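Local coordinates for protein monomethylamine methyltransferase mtmB1 (Methanosarcina barkeri, PDB 1NTH) that transfers the methyl group of monomethylamine to the corrinoid cofactor of its partner protein, a step in methanogenesis from methylamine, at residues A[19-24]-A[80-85]; A[57-62]-A[319-324]; A[65-70]-A[90-95]; A[305-310]-A[334-339]; A[349-354]-A[406-411]. One frame throughout, in Å; residues are numbered along the deposited sequence. Where two conformers were deposited one is given.

Contact 1 (A[19-24]-A[80-85])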
# COMPACT_ATOMS: atom_id res chain seq x y z
N GLY A 19 15.62 13.86 39.29
CA GLY A 19 14.60 14.44 40.16
C GLY A 19 14.85 14.19 41.63
O GLY A 19 15.80 13.49 42.00
N GLU A 20 14.00 14.76 42.47
CA GLU A 20 14.11 14.60 43.92
C GLU A 20 13.98 13.13 44.30
O GLU A 20 13.02 12.47 43.92
CB GLU A 20 13.00 15.40 44.61
CG GLU A 20 13.16 15.53 46.11
CD GLU A 20 11.92 16.11 46.79
OE1 GLU A 20 11.29 17.01 46.20
OE2 GLU A 20 11.60 15.67 47.91
N LYS A 21 14.96 12.62 45.06
CA LYS A 21 14.93 11.23 45.49
C LYS A 21 13.80 11.09 46.51
O LYS A 21 13.58 12.00 47.32
CB LYS A 21 16.26 10.84 46.14
CG LYS A 21 16.81 9.50 45.64
CD LYS A 21 15.98 8.35 46.17
CE LYS A 21 16.55 7.00 45.78
NZ LYS A 21 15.75 5.93 46.44
N CYS A 22 13.12 9.96 46.49
CA CYS A 22 11.99 9.75 47.39
C CYS A 22 11.63 8.26 47.42
O CYS A 22 11.68 7.59 46.38
CB CYS A 22 10.82 10.59 46.86
SG CYS A 22 9.19 10.28 47.52
N THR A 23 11.30 7.73 48.59
CA THR A 23 10.93 6.32 48.68
C THR A 23 9.48 6.20 48.22
O THR A 23 8.74 7.19 48.26
CB THR A 23 11.03 5.77 50.12
OG1 THR A 23 10.02 6.35 50.93
CG2 THR A 23 12.40 6.08 50.71
N GLN A 24 9.06 5.01 47.80
CA GLN A 24 7.70 4.84 47.35
C GLN A 24 6.71 5.02 48.50
O GLN A 24 5.57 5.45 48.28
CB GLN A 24 7.51 3.48 46.68
CG GLN A 24 6.21 3.39 45.87
CD GLN A 24 6.21 2.27 44.84
OE1 GLN A 24 5.23 2.09 44.11
NE2 GLN A 24 7.31 1.53 44.76
N THR A 80 13.53 4.84 39.05
CA THR A 80 14.59 5.72 39.52
C THR A 80 14.35 6.20 40.94
O THR A 80 15.25 6.78 41.57
CB THR A 80 14.74 6.95 38.62
OG1 THR A 80 13.55 7.74 38.70
CG2 THR A 80 14.96 6.53 37.17
N HIS A 81 13.15 5.97 41.45
CA HIS A 81 12.78 6.41 42.80
C HIS A 81 12.95 7.91 42.94
O HIS A 81 13.34 8.41 43.99
CB HIS A 81 13.64 5.68 43.83
CG HIS A 81 13.48 4.19 43.80
ND1 HIS A 81 12.33 3.56 44.22
CD2 HIS A 81 14.30 3.22 43.35
CE1 HIS A 81 12.45 2.26 44.03
NE2 HIS A 81 13.64 2.03 43.50
N ARG A 82 12.65 8.63 41.86
CA ARG A 82 12.75 10.09 41.85
C ARG A 82 11.44 10.68 41.34
O ARG A 82 10.65 10.00 40.69
CB ARG A 82 13.92 10.54 40.97
CG ARG A 82 15.29 10.22 41.55
CD ARG A 82 16.39 10.45 40.53
NE ARG A 82 17.72 10.10 41.03
CZ ARG A 82 18.53 10.93 41.68
NH1 ARG A 82 18.16 12.19 41.91
NH2 ARG A 82 19.72 10.51 42.09
N ILE A 83 11.24 11.96 41.64
CA ILE A 83 10.02 12.66 41.25
C ILE A 83 10.22 13.61 40.08
O ILE A 83 11.18 14.39 40.05
CB ILE A 83 9.48 13.49 42.44
CG1 ILE A 83 9.20 12.56 43.63
CG2 ILE A 83 8.21 14.23 42.03
CD1 ILE A 83 8.96 13.29 44.94
N VAL A 84 9.32 13.54 39.10
CA VAL A 84 9.39 14.42 37.94
C VAL A 84 8.39 15.55 38.16
O VAL A 84 7.21 15.31 38.42
CB VAL A 84 9.02 13.68 36.64
CG1 VAL A 84 8.91 14.67 35.49
CG2 VAL A 84 10.08 12.63 36.33
N LYS A 85 8.87 16.78 38.05
CA LYS A 85 8.05 17.97 38.24
C LYS A 85 7.79 18.71 36.94
O LYS A 85 8.67 18.81 36.09
CB LYS A 85 8.75 18.93 39.21
CG LYS A 85 8.86 18.44 40.64
CD LYS A 85 7.58 18.71 41.43
CE LYS A 85 7.75 18.31 42.89
NZ LYS A 85 7.42 19.42 43.83
O HOH W 1 11.86 16.57 41.55

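Contact 2 (A[57-62]-A[319-324])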
# COMPACT_ATOMS: atom_id res chain seq x y z
N ASP A 57 -19.63 25.79 39.72
CA ASP A 57 -18.66 26.41 40.61
C ASP A 57 -17.83 25.33 41.30
O ASP A 57 -16.61 25.46 41.42
CB ASP A 57 -19.36 27.29 41.65
CG ASP A 57 -20.04 28.50 41.03
OD1 ASP A 57 -19.36 29.24 40.29
OD2 ASP A 57 -21.24 28.70 41.29
N MET A 58 -18.50 24.28 41.76
CA MET A 58 -17.83 23.18 42.44
C MET A 58 -16.94 22.44 41.43
O MET A 58 -15.84 22.00 41.76
CB MET A 58 -18.86 22.22 43.04
CG MET A 58 -18.27 21.15 43.94
SD MET A 58 -17.46 21.83 45.41
CE MET A 58 -18.89 22.20 46.43
N MET A 59 -17.43 22.32 40.20
CA MET A 59 -16.67 21.64 39.15
C MET A 59 -15.39 22.40 38.84
O MET A 59 -14.33 21.80 38.65
CB MET A 59 -17.52 21.51 37.89
CG MET A 59 -18.68 20.54 38.05
SD MET A 59 -19.85 20.65 36.69
CE MET A 59 -18.84 20.03 35.34
N GLU A 60 -15.48 23.73 38.78
CA GLU A 60 -14.30 24.54 38.50
C GLU A 60 -13.27 24.39 39.61
O GLU A 60 -12.07 24.38 39.35
CB GLU A 60 -14.68 26.01 38.32
CG GLU A 60 -13.48 26.93 38.14
CD GLU A 60 -13.86 28.32 37.68
OE1 GLU A 60 -14.86 28.87 38.20
OE2 GLU A 60 -13.16 28.86 36.80
N LYS A 61 -13.73 24.29 40.85
CA LYS A 61 -12.80 24.12 41.96
C LYS A 61 -12.14 22.74 41.87
O LYS A 61 -10.97 22.59 42.20
CB LYS A 61 -13.52 24.29 43.30
CG LYS A 61 -14.01 25.72 43.52
CD LYS A 61 -14.52 25.93 44.94
CE LYS A 61 -15.73 25.06 45.24
NZ LYS A 61 -16.18 25.22 46.65
N LEU A 62 -12.90 21.75 41.43
CA LEU A 62 -12.36 20.40 41.28
C LEU A 62 -11.28 20.41 40.20
O LEU A 62 -10.25 19.75 40.32
CB LEU A 62 -13.46 19.40 40.91
CG LEU A 62 -12.98 18.01 40.48
CD1 LEU A 62 -12.13 17.38 41.58
CD2 LEU A 62 -14.18 17.12 40.16
N CYS A 319 -15.14 13.18 34.77
CA CYS A 319 -15.47 13.36 33.36
C CYS A 319 -16.26 14.63 33.08
O CYS A 319 -15.98 15.34 32.11
CB CYS A 319 -16.23 12.16 32.82
SG CYS A 319 -16.48 12.24 31.02
N ALA A 320 -17.26 14.92 33.91
CA ALA A 320 -18.06 16.12 33.70
C ALA A 320 -17.15 17.34 33.77
O ALA A 320 -17.29 18.29 32.99
CB ALA A 320 -19.16 16.22 34.76
N THR A 321 -16.22 17.32 34.72
CA THR A 321 -15.29 18.43 34.90
C THR A 321 -14.30 18.52 33.75
O THR A 321 -14.04 19.61 33.23
CB THR A 321 -14.55 18.27 36.24
OG1 THR A 321 -15.51 18.26 37.30
CG2 THR A 321 -13.58 19.42 36.46
N ILE A 322 -13.75 17.39 33.34
CA ILE A 322 -12.80 17.37 32.23
C ILE A 322 -13.52 17.82 30.95
O ILE A 322 -12.95 18.54 30.13
CB ILE A 322 -12.20 15.96 32.05
CG1 ILE A 322 -11.17 15.69 33.15
CG2 ILE A 322 -11.56 15.82 30.66
CD1 ILE A 322 -9.97 16.62 33.14
N SER A 323 -14.78 17.42 30.80
CA SER A 323 -15.55 17.79 29.61
C SER A 323 -15.88 19.27 29.59
O SER A 323 -15.92 19.90 28.54
CB SER A 323 -16.86 16.99 29.56
OG SER A 323 -16.61 15.61 29.44
N GLU A 324 -16.11 19.83 30.77
CA GLU A 324 -16.46 21.24 30.90
C GLU A 324 -15.29 22.19 30.67
O GLU A 324 -15.44 23.21 29.98
CB GLU A 324 -17.06 21.51 32.28
CG GLU A 324 -17.35 22.98 32.56
CD GLU A 324 -18.57 23.49 31.81
OE1 GLU A 324 -18.72 24.72 31.69
OE2 GLU A 324 -19.38 22.65 31.35

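Contact 3 (A[65-70]-A[90-95])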
# COMPACT_ATOMS: atom_id res chain seq x y z
N ALA A 65 -8.23 22.01 41.58
CA ALA A 65 -7.62 21.09 42.54
C ALA A 65 -6.80 20.03 41.81
O ALA A 65 -5.66 19.73 42.18
CB ALA A 65 -8.69 20.43 43.39
N GLY A 66 -7.38 19.45 40.76
CA GLY A 66 -6.68 18.43 40.00
C GLY A 66 -5.43 18.97 39.34
O GLY A 66 -4.39 18.32 39.32
N PHE A 67 -5.53 20.18 38.79
CA PHE A 67 -4.41 20.84 38.14
C PHE A 67 -3.31 21.07 39.17
O PHE A 67 -2.13 20.78 38.93
CB PHE A 67 -4.85 22.18 37.55
CG PHE A 67 -3.81 22.87 36.71
CD1 PHE A 67 -3.93 22.92 35.32
CD2 PHE A 67 -2.72 23.50 37.31
CE1 PHE A 67 -2.97 23.57 34.55
CE2 PHE A 67 -1.76 24.16 36.54
CZ PHE A 67 -1.89 24.20 35.15
N GLU A 68 -3.69 21.60 40.33
CA GLU A 68 -2.72 21.89 41.38
C GLU A 68 -2.09 20.63 41.95
O GLU A 68 -0.91 20.63 42.32
CB GLU A 68 -3.40 22.67 42.51
CG GLU A 68 -2.43 23.39 43.44
CD GLU A 68 -3.14 24.17 44.54
OE1 GLU A 68 -4.21 24.76 44.26
OE2 GLU A 68 -2.61 24.20 45.67
N MET A 69 -2.86 19.55 42.01
CA MET A 69 -2.33 18.28 42.50
C MET A 69 -1.17 17.85 41.61
O MET A 69 -0.09 17.51 42.08
CB MET A 69 -3.44 17.22 42.45
CG MET A 69 -3.06 15.86 42.99
SD MET A 69 -3.03 15.79 44.79
CE MET A 69 -2.28 14.20 45.06
N LEU A 70 -1.39 17.88 40.30
CA LEU A 70 -0.35 17.48 39.36
C LEU A 70 0.85 18.41 39.41
O LEU A 70 2.00 17.96 39.41
CB LEU A 70 -0.92 17.45 37.93
CG LEU A 70 0.02 16.90 36.85
CD1 LEU A 70 0.40 15.46 37.16
CD2 LEU A 70 -0.68 16.98 35.50
N GLU A 90 4.03 24.39 31.20
CA GLU A 90 4.13 23.14 30.46
C GLU A 90 2.80 22.41 30.51
O GLU A 90 2.37 21.82 29.51
CB GLU A 90 5.23 22.24 31.06
CG GLU A 90 6.62 22.83 30.94
CD GLU A 90 7.68 21.98 31.63
OE1 GLU A 90 7.34 21.23 32.57
OE2 GLU A 90 8.87 22.09 31.24
N ILE A 91 2.14 22.44 31.66
CA ILE A 91 0.85 21.77 31.78
C ILE A 91 -0.19 22.44 30.88
O ILE A 91 -0.97 21.75 30.22
CB ILE A 91 0.35 21.77 33.25
CG1 ILE A 91 1.36 21.03 34.13
CG2 ILE A 91 -1.01 21.09 33.34
CD1 ILE A 91 0.98 21.00 35.61
N TRP A 92 -0.21 23.77 30.85
CA TRP A 92 -1.17 24.47 30.00
C TRP A 92 -0.92 24.23 28.52
O TRP A 92 -1.87 24.14 27.73
CB TRP A 92 -1.17 25.97 30.31
CG TRP A 92 -2.05 26.30 31.48
CD1 TRP A 92 -1.66 26.87 32.66
CD2 TRP A 92 -3.46 26.05 31.59
NE1 TRP A 92 -2.75 26.98 33.51
CE2 TRP A 92 -3.86 26.49 32.87
CE3 TRP A 92 -4.42 25.50 30.73
CZ2 TRP A 92 -5.18 26.40 33.31
CZ3 TRP A 92 -5.73 25.41 31.17
CH2 TRP A 92 -6.10 25.85 32.45
N ASP A 93 0.35 24.13 28.13
CA ASP A 93 0.68 23.87 26.73
C ASP A 93 0.08 22.53 26.32
O ASP A 93 -0.43 22.38 25.22
CB ASP A 93 2.20 23.85 26.55
CG ASP A 93 2.62 23.40 25.15
OD1 ASP A 93 3.28 22.34 25.06
OD2 ASP A 93 2.30 24.09 24.16
N ALA A 94 0.12 21.55 27.23
CA ALA A 94 -0.43 20.24 26.94
C ALA A 94 -1.96 20.30 26.86
O ALA A 94 -2.56 19.80 25.91
CB ALA A 94 -0.00 19.23 28.01
N ILE A 95 -2.59 20.90 27.87
CA ILE A 95 -4.04 21.00 27.89
C ILE A 95 -4.59 21.82 26.72
O ILE A 95 -5.62 21.47 26.14
CB ILE A 95 -4.53 21.65 29.21
CG1 ILE A 95 -4.21 20.73 30.39
CG2 ILE A 95 -6.04 21.91 29.14
CD1 ILE A 95 -4.54 21.34 31.74

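Contact 4 (A[305-310]-A[334-339])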
# COMPACT_ATOMS: atom_id res chain seq x y z
N SER A 305 -14.46 -3.28 42.00
CA SER A 305 -15.40 -2.97 40.92
C SER A 305 -15.39 -1.48 40.59
O SER A 305 -15.06 -0.64 41.43
CB SER A 305 -16.82 -3.39 41.31
OG SER A 305 -17.76 -2.94 40.35
N THR A 306 -15.78 -1.16 39.36
CA THR A 306 -15.83 0.22 38.90
C THR A 306 -17.25 0.80 38.98
O THR A 306 -17.46 1.97 38.67
CB THR A 306 -15.38 0.33 37.44
OG1 THR A 306 -16.15 -0.59 36.65
CG2 THR A 306 -13.90 -0.01 37.30
N ASN A 307 -18.22 -0.00 39.40
CA ASN A 307 -19.59 0.48 39.48
C ASN A 307 -20.20 0.59 40.87
O ASN A 307 -21.40 0.42 41.04
CB ASN A 307 -20.50 -0.36 38.58
CG ASN A 307 -20.34 -1.84 38.81
OD1 ASN A 307 -19.72 -2.55 38.01
ND2 ASN A 307 -20.89 -2.33 39.92
N THR A 308 -19.37 0.86 41.88
CA THR A 308 -19.90 1.04 43.22
C THR A 308 -20.35 2.49 43.26
O THR A 308 -19.97 3.29 42.40
CB THR A 308 -18.83 0.80 44.32
OG1 THR A 308 -17.83 1.82 44.24
CG2 THR A 308 -18.19 -0.57 44.15
N ARG A 309 -21.15 2.85 44.25
CA ARG A 309 -21.63 4.22 44.36
C ARG A 309 -20.48 5.22 44.35
O ARG A 309 -20.54 6.23 43.66
CB ARG A 309 -22.46 4.38 45.65
CG ARG A 309 -23.05 5.76 45.86
CD ARG A 309 -23.97 5.76 47.08
NE ARG A 309 -25.13 4.90 46.89
CZ ARG A 309 -26.28 5.30 46.34
NH1 ARG A 309 -26.42 6.56 45.93
NH2 ARG A 309 -27.28 4.44 46.20
N GLU A 310 -19.42 4.92 45.10
CA GLU A 310 -18.28 5.82 45.18
C GLU A 310 -17.51 5.97 43.87
O GLU A 310 -17.19 7.08 43.47
CB GLU A 310 -17.32 5.36 46.29
CG GLU A 310 -17.95 5.37 47.67
CD GLU A 310 -18.53 4.02 48.07
OE1 GLU A 310 -18.78 3.17 47.19
OE2 GLU A 310 -18.75 3.82 49.29
N TYR A 334 -15.08 -0.96 32.33
CA TYR A 334 -16.06 -1.69 33.14
C TYR A 334 -15.62 -2.97 33.85
O TYR A 334 -15.24 -3.95 33.21
CB TYR A 334 -17.26 -2.03 32.24
CG TYR A 334 -18.02 -0.83 31.73
CD1 TYR A 334 -17.37 0.20 31.04
CD2 TYR A 334 -19.38 -0.69 32.00
CE1 TYR A 334 -18.06 1.34 30.63
CE2 TYR A 334 -20.08 0.44 31.60
CZ TYR A 334 -19.42 1.45 30.92
OH TYR A 334 -20.10 2.59 30.58
N TYR A 335 -15.72 -2.96 35.19
CA TYR A 335 -15.39 -4.11 36.03
C TYR A 335 -16.52 -4.45 37.00
O TYR A 335 -16.49 -4.03 38.16
CB TYR A 335 -14.11 -3.85 36.84
CG TYR A 335 -12.84 -4.05 36.07
CD1 TYR A 335 -12.23 -2.99 35.40
CD2 TYR A 335 -12.21 -5.30 36.03
CE1 TYR A 335 -11.02 -3.17 34.72
CE2 TYR A 335 -11.01 -5.49 35.36
CZ TYR A 335 -10.42 -4.42 34.71
OH TYR A 335 -9.21 -4.60 34.09
N PRO A 336 -17.53 -5.20 36.55
CA PRO A 336 -18.64 -5.56 37.44
C PRO A 336 -18.19 -6.68 38.39
O PRO A 336 -17.24 -7.41 38.09
CB PRO A 336 -19.72 -6.06 36.48
CG PRO A 336 -19.35 -5.44 35.16
CD PRO A 336 -17.85 -5.54 35.15
N CYS A 337 -18.87 -6.81 39.52
CA CYS A 337 -18.56 -7.86 40.49
C CYS A 337 -19.10 -9.20 40.01
O CYS A 337 -18.42 -10.22 40.08
CB CYS A 337 -19.18 -7.55 41.86
SG CYS A 337 -18.46 -6.17 42.75
N ALA A 338 -20.34 -9.18 39.54
CA ALA A 338 -21.01 -10.39 39.07
C ALA A 338 -20.52 -10.89 37.72
O ALA A 338 -19.99 -10.12 36.91
CB ALA A 338 -22.52 -10.14 39.02
N GLY A 339 -20.71 -12.18 37.48
CA GLY A 339 -20.28 -12.79 36.24
C GLY A 339 -21.37 -12.79 35.18
O GLY A 339 -22.50 -12.40 35.45

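Contact 5 (A[349-354]-A[406-411])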
# COMPACT_ATOMS: atom_id res chain seq x y z
N ALA A 349 -23.25 -3.06 35.07
CA ALA A 349 -22.73 -2.44 33.87
C ALA A 349 -23.65 -1.31 33.41
O ALA A 349 -23.19 -0.29 32.91
CB ALA A 349 -22.58 -3.48 32.76
N SER A 350 -24.96 -1.51 33.58
CA SER A 350 -25.93 -0.49 33.19
C SER A 350 -25.74 0.79 33.99
O SER A 350 -25.79 1.89 33.44
CB SER A 350 -27.35 -1.02 33.37
OG SER A 350 -27.63 -2.07 32.47
N ALA A 351 -25.55 0.65 35.30
CA ALA A 351 -25.36 1.82 36.14
C ALA A 351 -24.15 2.61 35.65
O ALA A 351 -24.18 3.84 35.61
CB ALA A 351 -25.16 1.40 37.60
N GLN A 352 -23.08 1.91 35.28
CA GLN A 352 -21.90 2.61 34.81
C GLN A 352 -22.11 3.24 33.44
O GLN A 352 -21.60 4.32 33.16
CB GLN A 352 -20.69 1.67 34.77
CG GLN A 352 -19.39 2.44 34.58
CD GLN A 352 -18.17 1.58 34.69
OE1 GLN A 352 -18.17 0.55 35.37
NE2 GLN A 352 -17.09 1.99 34.03
N SER A 353 -22.86 2.56 32.57
CA SER A 353 -23.14 3.10 31.25
C SER A 353 -23.96 4.38 31.37
O SER A 353 -23.75 5.34 30.64
CB SER A 353 -23.88 2.07 30.40
OG SER A 353 -24.15 2.58 29.10
N ILE A 354 -24.90 4.40 32.31
CA ILE A 354 -25.72 5.58 32.52
C ILE A 354 -24.82 6.73 32.98
O ILE A 354 -24.88 7.84 32.45
CB ILE A 354 -26.81 5.33 33.59
CG1 ILE A 354 -27.84 4.34 33.05
CG2 ILE A 354 -27.46 6.65 34.01
CD1 ILE A 354 -28.82 3.83 34.11
N ASP A 406 -29.33 6.67 41.69
CA ASP A 406 -29.47 6.40 43.12
C ASP A 406 -30.34 5.17 43.34
O ASP A 406 -30.03 4.33 44.18
CB ASP A 406 -30.08 7.61 43.83
CG ASP A 406 -30.27 7.37 45.32
OD1 ASP A 406 -29.29 7.01 46.00
OD2 ASP A 406 -31.40 7.56 45.81
N LYS A 407 -31.42 5.06 42.58
CA LYS A 407 -32.32 3.92 42.70
C LYS A 407 -31.70 2.63 42.18
O LYS A 407 -31.86 1.57 42.78
CB LYS A 407 -33.62 4.18 41.93
CG LYS A 407 -34.45 5.34 42.45
CD LYS A 407 -35.71 5.50 41.62
CE LYS A 407 -36.55 6.67 42.10
NZ LYS A 407 -37.77 6.85 41.25
N LEU A 408 -30.99 2.73 41.06
CA LEU A 408 -30.36 1.57 40.45
C LEU A 408 -29.23 0.99 41.30
O LEU A 408 -29.19 -0.21 41.55
CB LEU A 408 -29.83 1.92 39.06
CG LEU A 408 -29.09 0.82 38.30
CD1 LEU A 408 -29.94 -0.44 38.21
CD2 LEU A 408 -28.73 1.33 36.91
N VAL A 409 -28.32 1.85 41.74
CA VAL A 409 -27.20 1.38 42.54
C VAL A 409 -27.71 0.73 43.83
O VAL A 409 -27.10 -0.21 44.34
CB VAL A 409 -26.23 2.53 42.87
CG1 VAL A 409 -25.12 2.04 43.79
CG2 VAL A 409 -25.64 3.10 41.58
N SER A 410 -28.83 1.23 44.35
CA SER A 410 -29.41 0.68 45.57
C SER A 410 -29.90 -0.75 45.37
O SER A 410 -30.04 -1.51 46.33
CB SER A 410 -30.58 1.55 46.04
OG SER A 410 -30.12 2.80 46.52
N LEU A 411 -30.15 -1.12 44.12
CA LEU A 411 -30.63 -2.47 43.82
C LEU A 411 -29.57 -3.55 43.94
O LEU A 411 -29.90 -4.73 44.02
CB LEU A 411 -31.23 -2.52 42.41
CG LEU A 411 -32.51 -1.72 42.13
CD1 LEU A 411 -32.93 -1.93 40.69
CD2 LEU A 411 -33.61 -2.18 43.07

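Contact 1 (A[19-24]-A[80-85])
Arg82 reaches over from strand 82-84 to the backbone of Gly19, making the one hydrogen bond across this contact that involves a side chain. Its chain is extended from CG to NE, and NH1 donates to Gly19 O at 2.7 Å with an angle of 146° at the hydrogen. The acceptor lies close to the guanidinium plane and the donor lies in the carbonyl plane, while Arg82 CG, 3.3 Å from Gly19 O, flanks the same oxygen. An alanine here would probably leave Gly19 O without this donor and uncover the backbone that the long chain lies against. Gly19 CA approaches Ile83 O at 3.4 Å, where a beta carbon would collide with that oxygen. On the face of the sheet away from Arg82, Ile83 CD1 rests 3.8 Å from Cys22 CB. Lys21 shares the Arg82 face and, in one of its two conformers, lies alongside His81, pointing the same way. The backbones are tied by Ile83 N to Glu20 O (2.9 Å) and Cys22 N to His81 O (2.9 Å). A water links Glu20 N to Ile83 O, accepting from the first and donating to the second. His81, with a positive phi of 58°, forms with Arg82 a G1 beta bulge against strand 75-77; its ND1 bonds to Tyr76 OH. The weakly bonded strand 20-21 is an outermost strand, within this chain, of a mixed four-stranded sheet, next to 82-84; helix 24-42 packs against Ile83 through Trp27 and Lys31, and helix 9-18 meets Val84.

Contact 2 (A[57-62]-A[319-324])
Met59 and Thr321 meet each other's helices largely through peptide groups, the flat units of this contact, for no aromatic ring takes part. Met59 CE lies against the Ala320 carbonyl, 3.3 Å from Ala320 O and almost as near to the carbonyl carbon. In return, Thr321 CG2 sits 3.3 Å from Met59 O. Within helix 319-324, away from the contact, the Cys319 carbonyl is approached from opposite faces of its plane by Ser323 N and Ser323 OG, the hydroxyl donating to Cys319 O at 2.8 Å from above the plane. The Met59 chain bends at chi3 (67°), which turns CE onto helix 319-324, where it also touches Ala320 CB at 3.9 Å and Glu324 CB at 3.8 Å. The Met59 and Thr321 side chains pass alongside in opposite senses, and Leu62 slants over Thr321, with Leu62 CD2 3.4 Å from Thr321 OG1. The helix segments run nearly perpendicular, at 87°, and their axes approach to 9.3 Å. Around them, Pro53 adjoins both Met59 and Ala320, and Leu62 continues onto helix 271-288 through Thr275, Ile276 and Val279. Across the interface there is no hydrogen bond: Thr321 OG1 is bonded to Trp317 O in its own helix, so it can present itself to the Leu62 methyl as a satisfied group. The adhesion therefore rests on van der Waals packing of methyl groups against backbone carbonyls, a satisfied hydroxyl and neighbouring beta carbons.

Contact 3 (A[65-70]-A[90-95])
Phe67 of helix 56-73 packs against Ile91, Trp92 and Ile95 of helix 88-95 in a buried, apolar helix-helix contact in the N-terminal part of the chain. The helix segments run at 128° to each other with axes 11.8 Å apart, a spacing bridged by the large ring. CG of Phe67 stands anti to the backbone N (chi1 -173°), and its side chain meets Ile91 tip to tip, CE1 lying 3.4 Å from Ile91 CG2. Ile91 CD1 lies over one ring face; Ile95 CD1 comes to the edge, 3.9 Å from Phe67 CE1. The five-membered ring of Trp92 is tilted 33° to the Phe67 ring, an oblique pairing in which Phe67 CZ comes 3.3 Å from Trp92 NE1 and Phe67 CE1 sits 3.4 Å above the indole plane, toward its rim. An alanine in place of Trp92 would probably deprive Phe67 CE1 and CZ of this flat cover and allow the phenyl ring more freedom. Leu70 CD2 adds a looser touch to Ile91 CD1 at 4.4 Å. Leu70 and Ile91 both continue onto Ile283 of helix 271-288. The arrangement is a helix, beta hairpin and helix unit, its hairpin formed by strands 75-77 and 82-84, laid against an outer helix of the TIM barrel.

Contact 4 (A[305-310]-A[334-339])
Tyr335 is gripped through its backbone by Ser305 and Thr306. Its carbonyl oxygen takes two donors: Ser305 OG at 2.8 Å and Thr306 N at 3.2 Å, the latter tilted 32° from the carbonyl plane. Its amide N in turn donates to Thr306 OG1 at 2.8 Å, nearly straight at 164°. Together the bonds from Thr306 N and OG1 pin both polar ends of the Tyr335 backbone to one residue. Thr306 holds OG1 between its backbone N and carbonyl carbon (chi1 53°), which leaves CG2 beside the Tyr335 side chain, 3.9 Å from Tyr335 CB. Ser305 CB packs on Cys337 SG at 3.5 Å, and Asn307 OD1 lies 3.2 Å from Pro336 CA. The next layer fixes these groups. Ser305 OG also accepts from Asn307 N at 3.1 Å, closing an ST turn, so the same hydroxyl bonds within its own loop and to the other. Thr306 OG1 is further bonded to Gln352 OE1. Glu348 acts on both loops, as its carboxylate bonds to Asn307 ND2 and to the amides of Cys337 and Ala338. The loops follow the neighbouring parallel strands 293-300 and 330-333, and so lie at the C-terminal ends of these barrel strands, the end that carries the active site in TIM barrels. Chemically this is a buried polar junction: Ser305 OG both donates to and accepts from backbone, Thr306 OG1 accepts from Tyr335 N, and the Glu348 carboxylate gathers N-H donors from both loops and so ties them together.

Contact 5 (A[349-354]-A[406-411])
Leu408 carries its CG anti to the backbone N (chi1 178°), which directs CG from helix 398-410 toward Ala351; chi2 (54°) then sets the two CD branches. From the other helix, Ile354 sets CG1 anti to its carbonyl carbon, and an extended chi2 of 169° sends CD1 out to the same leucine. The two side chains meet at a slant, with Ile354 CD1 3.8 Å from Leu408 CD2. Leu408 CD2 does nearly all the touching on its side: it rests 3.5 Å from Ala351 CA and 3.6 Å from Ala351 CB, and reaches the Ser350 carbonyl carbon at 4.2 Å. The small alanine side chain allows the leucine to settle on the helix backbone itself. Val409 contributes only the margin, its CG2 4.4 Å from Ala351 CB. No hydrogen bond crosses; the Ser350 hydroxyl, near the interface, is used within its own helix, OG bonding to Leu346 O. Further packing closes round the same residues: Leu451 and Leu454 of helix 438-454 lie against Leu408, Val389 of helix 380-393 meets Ser350 and Ile354, and Leu312 of helix 309-325 touches both Ala351 and Val409. The segment axes approach to 9.9 Å and run close to antiparallel. This is plain, nearly antiparallel helix-helix packing on the outside of a TIM barrel, in which helix 398-410 from the C-terminal part of the chain is laid against helix 343-359, the helix that follows barrel strand 330-333.

Contacts 1, 2 and 3 involve the N-terminal part of the chain, and contacts 2, 4 and 5 involve helices and loops of the TIM barrel. Helix 56-73 is shared by contacts 2 and 3, whose centres lie about 14 Å apart, while strand 82-84 of contact 1 leads into helix 88-95 of contact 3. Helix 309-325 joins contacts 2 and 4, their centres about 24 Å apart. Contacts 4 and 5 touch, with centres about 10 Å apart, through the Arg309-Asp406 salt bridge and Thr306-Gln352. Along the chain, contact 3 is nested within contact 2, and contact 1 closes before contacts 4 and 5, lying across the chain's centre from contact 5. Contact 2 thus ties the N-terminal elements to the barrel's outer helices.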